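Local structure of AA9 family lytic polysaccharide monooxygenase cel61B (Hypocrea jecorina, 2VTC) at residues F26-Q31 with V199-T204; L38-Q43 with P51-W56; I66-Y71 with P226-N231; V163-S168 with Y174-E179. The protein cleaves glycosidic bonds in crystalline and amorphous polysaccharides such as cellulose by copper-dependent oxidation, using hydrogen peroxide or oxygen as cosubstrate. All coordinates share one frame; numbering follows the deposited sequence.

Contact 1: F26-Q31 with V199-T204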
loop_
_atom_site.group_PDB
_atom_site.type_symbol
_atom_site.label_atom_id
_atom_site.label_comp_id
_atom_site.label_asym_id
_atom_site.label_seq_id
_atom_site.Cartn_x
_atom_site.Cartn_y
_atom_site.Cartn_z
ATOM N N PHE A 26 -1.372 9.718 -7.955
ATOM C CA PHE A 26 -0.605 10.160 -6.804
ATOM C C PHE A 26 0.261 11.333 -7.220
ATOM O O PHE A 26 0.544 11.516 -8.426
ATOM C CB PHE A 26 0.225 8.990 -6.203
ATOM C CG PHE A 26 1.210 8.356 -7.178
ATOM C CD1 PHE A 26 2.560 8.696 -7.128
ATOM C CD2 PHE A 26 0.779 7.411 -8.123
ATOM C CE1 PHE A 26 3.484 8.112 -8.034
ATOM C CE2 PHE A 26 1.692 6.821 -9.029
ATOM C CZ PHE A 26 3.043 7.173 -8.970
ATOM N N THR A 27 0.662 12.131 -6.234
ATOM C CA THR A 27 1.545 13.264 -6.458
ATOM C C THR A 27 2.881 13.064 -5.770
ATOM O O THR A 27 2.970 12.425 -4.715
ATOM C CB THR A 27 0.940 14.630 -6.005
ATOM O OG1 THR A 27 0.726 14.634 -4.580
ATOM C CG2 THR A 27 -0.340 14.923 -6.753
ATOM N N ILE A 28 3.927 13.588 -6.399
ATOM C CA ILE A 28 5.249 13.638 -5.800
ATOM C C ILE A 28 5.680 15.102 -5.790
ATOM O O ILE A 28 5.742 15.731 -6.846
ATOM C CB ILE A 28 6.260 12.772 -6.591
ATOM C CG1 ILE A 28 5.829 11.294 -6.591
ATOM C CG2 ILE A 28 7.656 12.927 -5.993
ATOM C CD1 ILE A 28 6.524 10.419 -7.639
ATOM N N ASN A 29 5.960 15.640 -4.599
ATOM C CA ASN A 29 6.173 17.087 -4.430
ATOM C C ASN A 29 5.175 17.915 -5.249
ATOM O O ASN A 29 5.545 18.868 -5.944
ATOM C CB ASN A 29 7.626 17.476 -4.742
ATOM C CG ASN A 29 8.623 16.640 -3.979
ATOM O OD1 ASN A 29 8.541 16.503 -2.752
ATOM N ND2 ASN A 29 9.573 16.059 -4.704
ATOM N N GLY A 30 3.906 17.523 -5.178
ATOM C CA GLY A 30 2.843 18.231 -5.876
ATOM C C GLY A 30 2.574 17.785 -7.302
ATOM O O GLY A 30 1.487 18.025 -7.825
ATOM N N GLN A 31 3.549 17.117 -7.925
ATOM C CA GLN A 31 3.489 16.773 -9.350
ATOM C C GLN A 31 2.660 15.515 -9.630
ATOM O O GLN A 31 2.904 14.461 -9.042
ATOM C CB GLN A 31 4.913 16.619 -9.916
ATOM C CG GLN A 31 5.898 17.748 -9.517
ATOM C CD GLN A 31 5.520 19.118 -10.094
ATOM O OE1 GLN A 31 5.288 19.259 -11.299
ATOM N NE2 GLN A 31 5.464 20.137 -9.226
ATOM N N VAL A 199 3.184 0.896 -6.346
ATOM C CA VAL A 199 3.603 1.880 -7.373
ATOM C C VAL A 199 5.138 1.839 -7.551
ATOM O O VAL A 199 5.869 1.737 -6.572
ATOM C CB VAL A 199 3.134 3.327 -7.060
ATOM C CG1 VAL A 199 1.599 3.391 -6.917
ATOM C CG2 VAL A 199 3.804 3.856 -5.792
ATOM N N ASN A 200 5.611 1.887 -8.802
ATOM C CA ASN A 200 7.053 1.963 -9.076
ATOM C C ASN A 200 7.484 3.403 -8.896
ATOM O O ASN A 200 6.982 4.287 -9.592
ATOM C CB ASN A 200 7.346 1.546 -10.532
ATOM C CG ASN A 200 7.027 0.092 -10.822
ATOM O OD1 ASN A 200 7.053 -0.771 -9.946
ATOM N ND2 ASN A 200 6.732 -0.188 -12.105
ATOM N N ILE A 201 8.372 3.648 -7.945
ATOM C CA ILE A 201 8.984 4.967 -7.793
ATOM C C ILE A 201 10.504 4.852 -7.576
ATOM O O ILE A 201 10.979 4.396 -6.523
ATOM C CB ILE A 201 8.368 5.817 -6.642
ATOM C CG1 ILE A 201 6.845 5.909 -6.748
ATOM C CG2 ILE A 201 8.991 7.229 -6.661
ATOM C CD1 ILE A 201 6.183 6.469 -5.463
ATOM N N ALA A 202 11.265 5.255 -8.582
ATOM C CA ALA A 202 12.703 5.292 -8.416
ATOM C C ALA A 202 13.047 6.488 -7.536
ATOM O O ALA A 202 12.331 7.504 -7.551
ATOM C CB ALA A 202 13.386 5.390 -9.772
ATOM N N VAL A 203 14.139 6.358 -6.778
ATOM C CA VAL A 203 14.583 7.376 -5.841
ATOM C C VAL A 203 15.941 7.935 -6.278
ATOM O O VAL A 203 16.833 7.181 -6.688
ATOM C CB VAL A 203 14.619 6.798 -4.405
ATOM C CG1 VAL A 203 15.317 7.744 -3.409
ATOM C CG2 VAL A 203 13.181 6.499 -3.929
ATOM N N THR A 204 16.051 9.262 -6.208
ATOM C CA THR A 204 17.259 10.013 -6.566
ATOM C C THR A 204 17.722 10.818 -5.354
ATOM O O THR A 204 17.098 10.780 -4.285
ATOM C CB THR A 204 16.954 11.002 -7.713
ATOM O OG1 THR A 204 15.934 11.928 -7.300
ATOM C CG2 THR A 204 16.476 10.255 -8.961
#

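Contact 2: L38-Q43 with P51-W56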
loop_
_atom_site.group_PDB
_atom_site.type_symbol
_atom_site.label_atom_id
_atom_site.label_comp_id
_atom_site.label_asym_id
_atom_site.label_seq_id
_atom_site.Cartn_x
_atom_site.Cartn_y
_atom_site.Cartn_z
ATOM N N LEU A 38 -9.148 0.880 -13.034
ATOM C CA LEU A 38 -9.900 -0.282 -13.481
ATOM C C LEU A 38 -10.232 -0.294 -14.995
ATOM O O LEU A 38 -10.313 -1.371 -15.595
ATOM C CB LEU A 38 -11.181 -0.417 -12.650
ATOM C CG LEU A 38 -11.940 -1.742 -12.742
ATOM C CD1 LEU A 38 -11.063 -2.944 -12.390
ATOM C CD2 LEU A 38 -13.187 -1.661 -11.837
ATOM N N ASP A 39 -10.426 0.886 -15.588
ATOM C CA ASP A 39 -10.676 1.013 -17.039
ATOM C C ASP A 39 -9.598 0.349 -17.901
ATOM O O ASP A 39 -9.903 -0.240 -18.943
ATOM C CB ASP A 39 -10.838 2.480 -17.448
ATOM C CG ASP A 39 -12.206 3.043 -17.071
ATOM O OD1 ASP A 39 -13.086 2.249 -16.660
ATOM O OD2 ASP A 39 -12.398 4.277 -17.175
ATOM N N TYR A 40 -8.351 0.433 -17.444
ATOM C CA TYR A 40 -7.217 -0.191 -18.133
ATOM C C TYR A 40 -7.295 -1.718 -18.166
ATOM O O TYR A 40 -6.821 -2.346 -19.122
ATOM C CB TYR A 40 -5.900 0.223 -17.484
ATOM C CG TYR A 40 -5.588 1.706 -17.460
ATOM C CD1 TYR A 40 -6.276 2.631 -18.278
ATOM C CD2 TYR A 40 -4.563 2.189 -16.650
ATOM C CE1 TYR A 40 -5.960 3.992 -18.236
ATOM C CE2 TYR A 40 -4.246 3.526 -16.599
ATOM C CZ TYR A 40 -4.936 4.433 -17.398
ATOM O OH TYR A 40 -4.604 5.765 -17.332
ATOM N N TYR A 41 -7.859 -2.328 -17.123
ATOM C CA TYR A 41 -8.047 -3.772 -17.126
ATOM C C TYR A 41 -8.950 -4.169 -18.288
ATOM O O TYR A 41 -8.710 -5.172 -18.959
ATOM C CB TYR A 41 -8.626 -4.299 -15.800
ATOM C CG TYR A 41 -9.116 -5.722 -15.915
ATOM C CD1 TYR A 41 -8.250 -6.794 -15.709
ATOM C CD2 TYR A 41 -10.440 -6.008 -16.284
ATOM C CE1 TYR A 41 -8.677 -8.093 -15.843
ATOM C CE2 TYR A 41 -10.883 -7.326 -16.421
ATOM C CZ TYR A 41 -9.999 -8.360 -16.205
ATOM O OH TYR A 41 -10.404 -9.673 -16.320
ATOM N N TYR A 42 -9.989 -3.369 -18.510
ATOM C CA TYR A 42 -10.970 -3.659 -19.555
ATOM C C TYR A 42 -10.417 -3.321 -20.944
ATOM O O TYR A 42 -10.668 -4.063 -21.898
ATOM C CB TYR A 42 -12.332 -3.007 -19.240
ATOM C CG TYR A 42 -13.037 -3.713 -18.094
ATOM C CD1 TYR A 42 -13.593 -4.980 -18.273
ATOM C CD2 TYR A 42 -13.123 -3.130 -16.823
ATOM C CE1 TYR A 42 -14.221 -5.659 -17.221
ATOM C CE2 TYR A 42 -13.761 -3.796 -15.760
ATOM C CZ TYR A 42 -14.303 -5.058 -15.963
ATOM O OH TYR A 42 -14.938 -5.738 -14.940
ATOM N N GLN A 43 -9.641 -2.239 -21.039
ATOM C CA GLN A 43 -8.848 -1.953 -22.240
ATOM C C GLN A 43 -8.047 -3.185 -22.648
ATOM O O GLN A 43 -8.082 -3.603 -23.810
ATOM C CB GLN A 43 -7.879 -0.792 -22.011
ATOM C CG GLN A 43 -8.424 0.612 -22.273
ATOM C CD GLN A 43 -7.321 1.594 -22.648
ATOM O OE1 GLN A 43 -6.540 1.350 -23.581
ATOM N NE2 GLN A 43 -7.254 2.712 -21.936
ATOM N N PRO A 51 -2.524 1.855 -21.357
ATOM C CA PRO A 51 -1.504 2.882 -21.118
ATOM C C PRO A 51 -0.412 2.447 -20.155
ATOM O O PRO A 51 -0.679 1.725 -19.185
ATOM C CB PRO A 51 -2.307 4.043 -20.518
ATOM C CG PRO A 51 -3.642 3.890 -21.125
ATOM C CD PRO A 51 -3.871 2.405 -21.098
ATOM N N ASN A 52 0.815 2.877 -20.435
ATOM C CA ASN A 52 1.967 2.523 -19.593
ATOM C C ASN A 52 2.027 3.439 -18.386
ATOM O O ASN A 52 2.211 4.648 -18.537
ATOM C CB ASN A 52 3.274 2.566 -20.408
ATOM C CG ASN A 52 3.263 1.575 -21.552
ATOM O OD1 ASN A 52 2.840 0.415 -21.392
ATOM N ND2 ASN A 52 3.709 2.027 -22.732
ATOM N N VAL A 53 1.850 2.864 -17.191
ATOM C CA VAL A 53 1.807 3.654 -15.953
ATOM C C VAL A 53 2.674 3.062 -14.845
ATOM O O VAL A 53 3.095 1.912 -14.941
ATOM C CB VAL A 53 0.344 3.835 -15.430
ATOM C CG1 VAL A 53 -0.489 4.643 -16.442
ATOM C CG2 VAL A 53 -0.302 2.479 -15.095
ATOM N N ALA A 54 2.948 3.872 -13.816
ATOM C CA ALA A 54 3.745 3.464 -12.656
ATOM C C ALA A 54 2.979 2.577 -11.659
ATOM O O ALA A 54 3.587 1.834 -10.884
ATOM C CB ALA A 54 4.281 4.681 -11.945
ATOM N N GLY A 55 1.650 2.678 -11.652
ATOM C CA GLY A 55 0.846 1.834 -10.763
ATOM C C GLY A 55 0.779 0.414 -11.298
ATOM O O GLY A 55 0.708 0.216 -12.524
ATOM N N TRP A 56 0.797 -0.572 -10.403
ATOM C CA TRP A 56 0.753 -1.971 -10.813
ATOM C C TRP A 56 -0.601 -2.370 -11.406
ATOM O O TRP A 56 -1.665 -1.954 -10.925
ATOM C CB TRP A 56 1.139 -2.895 -9.654
ATOM C CG TRP A 56 2.626 -2.923 -9.358
ATOM C CD1 TRP A 56 3.477 -1.864 -9.332
ATOM C CD2 TRP A 56 3.407 -4.085 -9.018
ATOM N NE1 TRP A 56 4.772 -2.289 -9.006
ATOM C CE2 TRP A 56 4.747 -3.645 -8.822
ATOM C CE3 TRP A 56 3.114 -5.460 -8.888
ATOM C CZ2 TRP A 56 5.788 -4.525 -8.496
ATOM C CZ3 TRP A 56 4.166 -6.349 -8.561
ATOM C CH2 TRP A 56 5.488 -5.860 -8.358
#

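Contact 3: I66-Y71 with P226-N231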
loop_
_atom_site.group_PDB
_atom_site.type_symbol
_atom_site.label_atom_id
_atom_site.label_comp_id
_atom_site.label_asym_id
_atom_site.label_seq_id
_atom_site.Cartn_x
_atom_site.Cartn_y
_atom_site.Cartn_z
ATOM N N ILE A 66 -7.769 -8.362 -0.051
ATOM C CA ILE A 66 -7.095 -9.633 0.199
ATOM C C ILE A 66 -7.389 -9.985 1.651
ATOM O O ILE A 66 -7.332 -9.087 2.502
ATOM C CB ILE A 66 -5.535 -9.491 -0.038
ATOM C CG1 ILE A 66 -5.259 -8.918 -1.440
ATOM C CG2 ILE A 66 -4.784 -10.784 0.211
ATOM C CD1 ILE A 66 -5.871 -9.715 -2.578
ATOM N N SER A 67 -7.728 -11.247 1.917
ATOM C CA SER A 67 -8.176 -11.692 3.256
ATOM C C SER A 67 -7.056 -12.422 4.009
ATOM O O SER A 67 -6.060 -12.835 3.405
ATOM C CB SER A 67 -9.445 -12.576 3.156
ATOM O OG SER A 67 -10.484 -11.869 2.497
ATOM N N PRO A 68 -7.157 -12.533 5.346
ATOM C CA PRO A 68 -6.150 -13.254 6.119
ATOM C C PRO A 68 -5.820 -14.672 5.625
ATOM O O PRO A 68 -4.670 -15.118 5.766
ATOM C CB PRO A 68 -6.718 -13.238 7.555
ATOM C CG PRO A 68 -7.513 -11.998 7.584
ATOM C CD PRO A 68 -8.166 -11.893 6.222
ATOM N N ASP A 69 -6.804 -15.364 5.038
ATOM C CA ASP A 69 -6.550 -16.694 4.475
ATOM C C ASP A 69 -5.684 -16.626 3.206
ATOM O O ASP A 69 -5.335 -17.669 2.631
ATOM C CB ASP A 69 -7.856 -17.496 4.234
ATOM C CG ASP A 69 -8.850 -16.797 3.304
ATOM O OD1 ASP A 69 -8.554 -15.760 2.683
ATOM O OD2 ASP A 69 -9.999 -17.324 3.168
ATOM N N GLN A 70 -5.352 -15.405 2.788
ATOM C CA GLN A 70 -4.457 -15.186 1.643
ATOM C C GLN A 70 -3.120 -14.536 2.054
ATOM O O GLN A 70 -2.354 -14.121 1.189
ATOM C CB GLN A 70 -5.139 -14.321 0.607
ATOM C CG GLN A 70 -6.412 -14.923 0.040
ATOM C CD GLN A 70 -7.096 -13.974 -0.894
ATOM O OE1 GLN A 70 -7.716 -12.996 -0.471
ATOM N NE2 GLN A 70 -6.965 -14.236 -2.202
ATOM N N TYR A 71 -2.849 -14.432 3.354
ATOM C CA TYR A 71 -1.624 -13.751 3.813
ATOM C C TYR A 71 -0.308 -14.437 3.424
ATOM O O TYR A 71 0.754 -13.809 3.527
ATOM C CB TYR A 71 -1.654 -13.493 5.327
ATOM C CG TYR A 71 -2.583 -12.399 5.833
ATOM C CD1 TYR A 71 -3.183 -11.455 4.991
ATOM C CD2 TYR A 71 -2.806 -12.279 7.217
ATOM C CE1 TYR A 71 -4.028 -10.435 5.504
ATOM C CE2 TYR A 71 -3.622 -11.275 7.723
ATOM C CZ TYR A 71 -4.217 -10.356 6.890
ATOM O OH TYR A 71 -5.038 -9.354 7.368
ATOM N N PRO A 226 -2.444 -9.657 16.985
ATOM C CA PRO A 226 -3.298 -8.826 17.849
ATOM C C PRO A 226 -3.985 -7.605 17.214
ATOM O O PRO A 226 -5.038 -7.170 17.721
ATOM C CB PRO A 226 -2.347 -8.434 19.002
ATOM C CG PRO A 226 -0.968 -8.569 18.434
ATOM C CD PRO A 226 -1.082 -9.768 17.525
ATOM N N GLY A 227 -3.413 -7.047 16.135
ATOM C CA GLY A 227 -4.009 -5.923 15.428
ATOM C C GLY A 227 -4.741 -6.340 14.166
ATOM O O GLY A 227 -5.291 -5.499 13.444
ATOM N N ILE A 228 -4.754 -7.654 13.920
ATOM C CA ILE A 228 -5.476 -8.242 12.786
ATOM C C ILE A 228 -6.836 -8.797 13.256
ATOM O O ILE A 228 -7.872 -8.591 12.594
ATOM C CB ILE A 228 -4.654 -9.388 12.112
ATOM C CG1 ILE A 228 -3.398 -8.834 11.410
ATOM C CG2 ILE A 228 -5.538 -10.268 11.156
ATOM C CD1 ILE A 228 -3.639 -7.856 10.254
ATOM N N LEU A 229 -6.785 -9.481 14.396
ATOM C CA LEU A 229 -7.974 -10.082 15.026
ATOM C C LEU A 229 -8.229 -9.387 16.378
ATOM O O LEU A 229 -7.516 -9.635 17.347
ATOM C CB LEU A 229 -7.749 -11.566 15.237
ATOM C CG LEU A 229 -8.883 -12.404 15.869
ATOM C CD1 LEU A 229 -10.078 -12.493 14.925
ATOM C CD2 LEU A 229 -8.379 -13.776 16.269
ATOM N N PHE A 230 -9.223 -8.508 16.385
ATOM C CA PHE A 230 -9.505 -7.653 17.552
ATOM C C PHE A 230 -10.882 -7.037 17.426
ATOM O O PHE A 230 -11.462 -6.983 16.344
ATOM C CB PHE A 230 -8.419 -6.558 17.711
ATOM C CG PHE A 230 -8.587 -5.395 16.772
ATOM C CD1 PHE A 230 -9.129 -4.187 17.214
ATOM C CD2 PHE A 230 -8.207 -5.499 15.429
ATOM C CE1 PHE A 230 -9.323 -3.118 16.352
ATOM C CE2 PHE A 230 -8.367 -4.433 14.559
ATOM C CZ PHE A 230 -8.918 -3.223 15.007
ATOM N N ASN A 231 -11.408 -6.529 18.546
ATOM C CA ASN A 231 -12.734 -5.947 18.546
ATOM C C ASN A 231 -12.671 -4.431 18.336
ATOM O O ASN A 231 -12.177 -3.717 19.205
ATOM C CB ASN A 231 -13.442 -6.288 19.878
ATOM C CG ASN A 231 -14.886 -5.841 19.908
ATOM O OD1 ASN A 231 -15.435 -5.355 18.916
ATOM N ND2 ASN A 231 -15.516 -5.989 21.083
#

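Contact 4: V163-S168 with Y174-E179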
loop_
_atom_site.group_PDB
_atom_site.type_symbol
_atom_site.label_atom_id
_atom_site.label_comp_id
_atom_site.label_asym_id
_atom_site.label_seq_id
_atom_site.Cartn_x
_atom_site.Cartn_y
_atom_site.Cartn_z
ATOM N N VAL A 163 2.752 10.226 2.501
ATOM C CA VAL A 163 3.844 9.377 2.961
ATOM C C VAL A 163 5.172 10.007 2.543
ATOM O O VAL A 163 5.387 10.246 1.360
ATOM C CB VAL A 163 3.744 7.932 2.364
ATOM C CG1 VAL A 163 4.901 7.075 2.822
ATOM C CG2 VAL A 163 2.436 7.273 2.798
ATOM N N LYS A 164 6.041 10.255 3.512
ATOM C CA LYS A 164 7.398 10.751 3.263
ATOM C C LYS A 164 8.382 9.638 2.879
ATOM O O LYS A 164 8.491 8.627 3.592
ATOM C CB LYS A 164 7.934 11.495 4.494
ATOM C CG LYS A 164 9.207 12.305 4.209
ATOM C CD LYS A 164 9.733 13.003 5.463
ATOM C CE LYS A 164 10.965 13.837 5.154
ATOM N NZ LYS A 164 10.704 14.911 4.133
ATOM N N ILE A 165 9.079 9.827 1.752
ATOM C CA ILE A 165 10.221 8.969 1.391
ATOM C C ILE A 165 11.384 9.364 2.318
ATOM O O ILE A 165 11.791 10.523 2.306
ATOM C CB ILE A 165 10.615 9.151 -0.103
ATOM C CG1 ILE A 165 9.442 8.810 -1.019
ATOM C CG2 ILE A 165 11.834 8.280 -0.455
ATOM C CD1 ILE A 165 9.696 9.148 -2.490
ATOM N N PRO A 166 11.902 8.421 3.140
ATOM C CA PRO A 166 12.985 8.727 4.081
ATOM C C PRO A 166 14.145 9.468 3.402
ATOM O O PRO A 166 14.555 9.103 2.281
ATOM C CB PRO A 166 13.435 7.343 4.556
ATOM C CG PRO A 166 12.176 6.529 4.483
ATOM C CD PRO A 166 11.497 7.003 3.227
ATOM N N SER A 167 14.626 10.523 4.059
ATOM C CA SER A 167 15.647 11.421 3.490
ATOM C C SER A 167 16.983 10.728 3.244
ATOM O O SER A 167 17.760 11.129 2.371
ATOM C CB SER A 167 15.862 12.614 4.418
ATOM O OG SER A 167 14.711 13.426 4.409
ATOM N N SER A 168 17.227 9.681 4.024
ATOM C CA SER A 168 18.484 8.933 3.993
ATOM C C SER A 168 18.517 7.821 2.944
ATOM O O SER A 168 19.557 7.191 2.733
ATOM C CB SER A 168 18.746 8.331 5.369
ATOM O OG SER A 168 17.692 7.463 5.752
ATOM N N TYR A 174 12.767 1.400 -6.744
ATOM C CA TYR A 174 11.970 0.869 -5.617
ATOM C C TYR A 174 10.492 0.731 -5.984
ATOM O O TYR A 174 9.998 1.350 -6.952
ATOM C CB TYR A 174 12.065 1.798 -4.386
ATOM C CG TYR A 174 13.469 2.010 -3.856
ATOM C CD1 TYR A 174 14.015 1.140 -2.902
ATOM C CD2 TYR A 174 14.245 3.081 -4.298
ATOM C CE1 TYR A 174 15.307 1.316 -2.399
ATOM C CE2 TYR A 174 15.548 3.272 -3.805
ATOM C CZ TYR A 174 16.065 2.390 -2.862
ATOM O OH TYR A 174 17.337 2.544 -2.357
ATOM N N VAL A 175 9.818 -0.113 -5.198
ATOM C CA VAL A 175 8.373 -0.241 -5.228
ATOM C C VAL A 175 7.865 0.209 -3.865
ATOM O O VAL A 175 8.412 -0.179 -2.814
ATOM C CB VAL A 175 7.942 -1.706 -5.477
ATOM C CG1 VAL A 175 6.427 -1.802 -5.647
ATOM C CG2 VAL A 175 8.574 -2.245 -6.780
ATOM N N PHE A 176 6.793 1.000 -3.889
ATOM C CA PHE A 176 6.116 1.425 -2.650
ATOM C C PHE A 176 4.776 0.700 -2.539
ATOM O O PHE A 176 4.008 0.675 -3.505
ATOM C CB PHE A 176 5.916 2.938 -2.645
ATOM C CG PHE A 176 7.176 3.688 -2.424
ATOM C CD1 PHE A 176 7.511 4.172 -1.166
ATOM C CD2 PHE A 176 8.081 3.841 -3.470
ATOM C CE1 PHE A 176 8.707 4.860 -0.954
ATOM C CE2 PHE A 176 9.302 4.501 -3.269
ATOM C CZ PHE A 176 9.618 5.024 -2.008
ATOM N N ARG A 177 4.529 0.074 -1.387
ATOM C CA ARG A 177 3.323 -0.719 -1.159
ATOM C C ARG A 177 2.521 -0.027 -0.064
ATOM O O ARG A 177 2.908 -0.076 1.102
ATOM C CB ARG A 177 3.703 -2.156 -0.768
ATOM C CG ARG A 177 2.574 -3.129 -0.441
ATOM C CD ARG A 177 3.179 -4.422 0.091
ATOM N NE ARG A 177 2.112 -5.385 0.371
ATOM C CZ ARG A 177 1.368 -5.355 1.487
ATOM N NH1 ARG A 177 1.602 -4.434 2.450
ATOM N NH2 ARG A 177 0.385 -6.257 1.627
ATOM N N HIS A 178 1.436 0.634 -0.493
ATOM C CA HIS A 178 0.587 1.466 0.368
ATOM C C HIS A 178 -0.683 0.666 0.694
ATOM O O HIS A 178 -1.337 0.156 -0.236
ATOM C CB HIS A 178 0.253 2.755 -0.391
ATOM C CG HIS A 178 -0.677 3.679 0.345
ATOM N ND1 HIS A 178 -0.392 4.196 1.594
ATOM C CD2 HIS A 178 -1.876 4.198 -0.016
ATOM C CE1 HIS A 178 -1.393 4.979 1.979
ATOM N NE2 HIS A 178 -2.303 4.994 1.024
ATOM N N GLU A 179 -1.040 0.536 1.987
ATOM C CA GLU A 179 -2.061 -0.447 2.353
ATOM C C GLU A 179 -3.025 0.018 3.438
ATOM O O GLU A 179 -2.595 0.477 4.481
ATOM C CB GLU A 179 -1.387 -1.731 2.808
ATOM C CG GLU A 179 -2.340 -2.893 3.143
ATOM C CD GLU A 179 -1.562 -4.121 3.552
ATOM O OE1 GLU A 179 -0.498 -3.972 4.229
ATOM O OE2 GLU A 179 -1.990 -5.265 3.201
#

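Contact 1: F26-Q31 with V199-T204
V199 meets F26 through one methyl group. V199 CG1 lies 4.0 Å from F26 CE2 and approaches the ring obliquely. The chi1 of V199, -58°, sets CG1 beside its own backbone N and opposite the carbonyl carbon. The side chain of V199 also rests on F99. N200 faces the other way. Its amide bonds to W56 NE1 and to the backbone O of I87, on the far side of the strand.

I201 turns back to the first segment and touches two residues with two branches. Its CD1 comes within 4.1 Å of F26 CE1, again oblique to the ring. Its CG2 sits 4.1 Å from I28 CD1. The F26 ring therefore reaches V199 with one ring carbon, CE2, and I201 with another, CE1. No hydrogen bond crosses the contact.

This is face-to-face packing of two sheets in the beta-sandwich core of the AA9 fold. Strand 22-28 belongs to the four-stranded antiparallel sheet, and strand 193-204 to the mixed sheet. The two short segments run nearly parallel, 6° apart, with their axes 11.0 Å from each other. I97 of the first sheet packs against both F26 and I201. A91 of the second lies against both I28 and I201. The first strand ends at I28, where a type I' turn from I28 to Q31 reverses the chain. Its tight pairing includes Q31 N to I28 O, 2.8 Å.

Contact 2: L38-Q43 with P51-W56
Y40 leaves the helix with CG beside its backbone N, opposite the carbonyl carbon (chi1 -60°). This carries its ring over to P51 and V53. Q43, one turn later, starts from a similar torsion (chi1 -87°) and then extends, which brings its amide end to the same proline.

P51 lies over one face of the Y40 ring. Its CD is 4.0 Å from the centroid of the Y40 ring and 21° off the ring normal, a CH-pi contact. The proline is offset toward the rim, on the CD1 and CE1 side. P51 CG comes within 3.7 Å of Y40 CE1. V53 CG1 approaches the same ring obliquely and lies 3.9 Å from Y40 CE2. Q43 crosses P51 at about a right angle. Its NE2 is 3.5 Å from P51 CD, a van der Waals contact. P51 thus touches both the face of the Y40 ring and the Q43 amide.

The contact joins helix 38-47 to the loop that follows it. The short helix and its loop lie beside strand 31-34, at the edge of the four-stranded sheet. Q34 of that strand packs against both Y40 and V53. Further on, A54 and W56 tie the loop to strand 193-204 by backbone bonds to N200 and C198.

No hydrogen bond or salt bridge links the two segments. Their cohesion rests on dispersion and on the polarised C-H groups beside the proline nitrogen, which suit the electron-rich face of a tyrosine.

Contact 3: I66-Y71 with P226-N231
Apolar contacts come from I228, which meets Y71 and P68 with its CG2. I228 CG2 lies at the edge of the Y71 ring, near its plane, 4.1 Å from Y71 CE2. The same CG2 reaches 4.4 Å from P68 CG, a looser touch. I228 CD1 makes a van der Waals touch on the hydroxyl oxygen, 3.5 Å from Y71 OH. That oxygen is already hydrogen-bonded to N194 ND2. The chi1 of I228, -68°, places CG2 opposite its backbone N and CG1 beside it.

From its own segment, P68 CA covers one face of the Y71 ring, 3.3 Å above the plane, over its centre. The segment winds as a short 3-10 turn at 68-70, and this brings the proline under the tyrosine. The contact joins two long loops of the AA9 fold, one leading to helix 75-78 and one in the C-terminal part of the chain. The 66-71 loop lies near the metal site: the side chain of Y71 is about 9 Å from that of the copper ligand Y195. Here the site holds nickel, about 13 Å from the side chain of P68. Y221 also meets the Y71 ring, planes at about 55°.

Polar bonds fix the first segment. The turn closes with Q70 N to S67 O, 2.7 Å. S67 N donates to Q70 OE1 at 3.0 Å, nearly straight at 170°.

Contact 4: V163-S168 with Y174-E179
Two strands of the AA9 beta-sandwich face each other here. Strand 160-164 is an edge of the four-stranded sheet, and strand 172-182 belongs to the mixed sheet. V163, on the strand, and I165, just past its end, point into the core from one side, F176 and H178 from the other.

The apolar contact is I165 on F176. I165 CG1 lies 3.9 Å from F176 CZ and approaches the ring obliquely. The two side chains cross at about a right angle. The chi1 of F176, -73°, sets its ring opposite the carbonyl carbon, and the ring projects across the gap between the sheets. I97, I137 and I201 also touch F176. V163 makes a looser contact: its CG2 is 4.3 Å from H178 ND1, oblique to the imidazole.

The ring contacts of H178 lie mainly with other residues. It stacks on F99 and meets W101 with the planes at about 50°. Polar partners fix its rotation: ND1 is hydrogen-bonded to T115 OG1 and NE2 to W101 NE1. The H178 side chain is about 8 Å from that of Y195, a copper ligand.

Charged groups pair on the other side of the strand. R177 and E179 are both buried. R177 NE and NH2 also donate to the backbone O atoms of V77 and I76, and E179 OE1 bonds to Y221 OH. R177 grips the carboxylate end-on with two nitrogens in a salt bridge. R177 NH1 reaches E179 OE1 at 2.8 Å and NH2 reaches OE2 at 3.0 Å, both from above the carboxylate plane.

Contacts 1 and 4 are neighbours in the sandwich core, with centres about 9 Å apart. Their strands 193-204 and 172-182 pair in the mixed sheet, V199 O to F176 N at 2.9 Å, so both contacts close the two sheets on each other. Contact 2 lies about 17 Å from contact 1, between centres. It joins it through N200, which bonds to W56 and A54. Contact 3 stands apart, about 30 Å from contact 1 between centres, toward the copper site. In sequence, contacts 2 and 4 both nest inside the span closed by contact 1, while contacts 1 and 3 interleave. Contacts 1 and 3 join segments over 150 residues apart; contacts 2 and 4 are local.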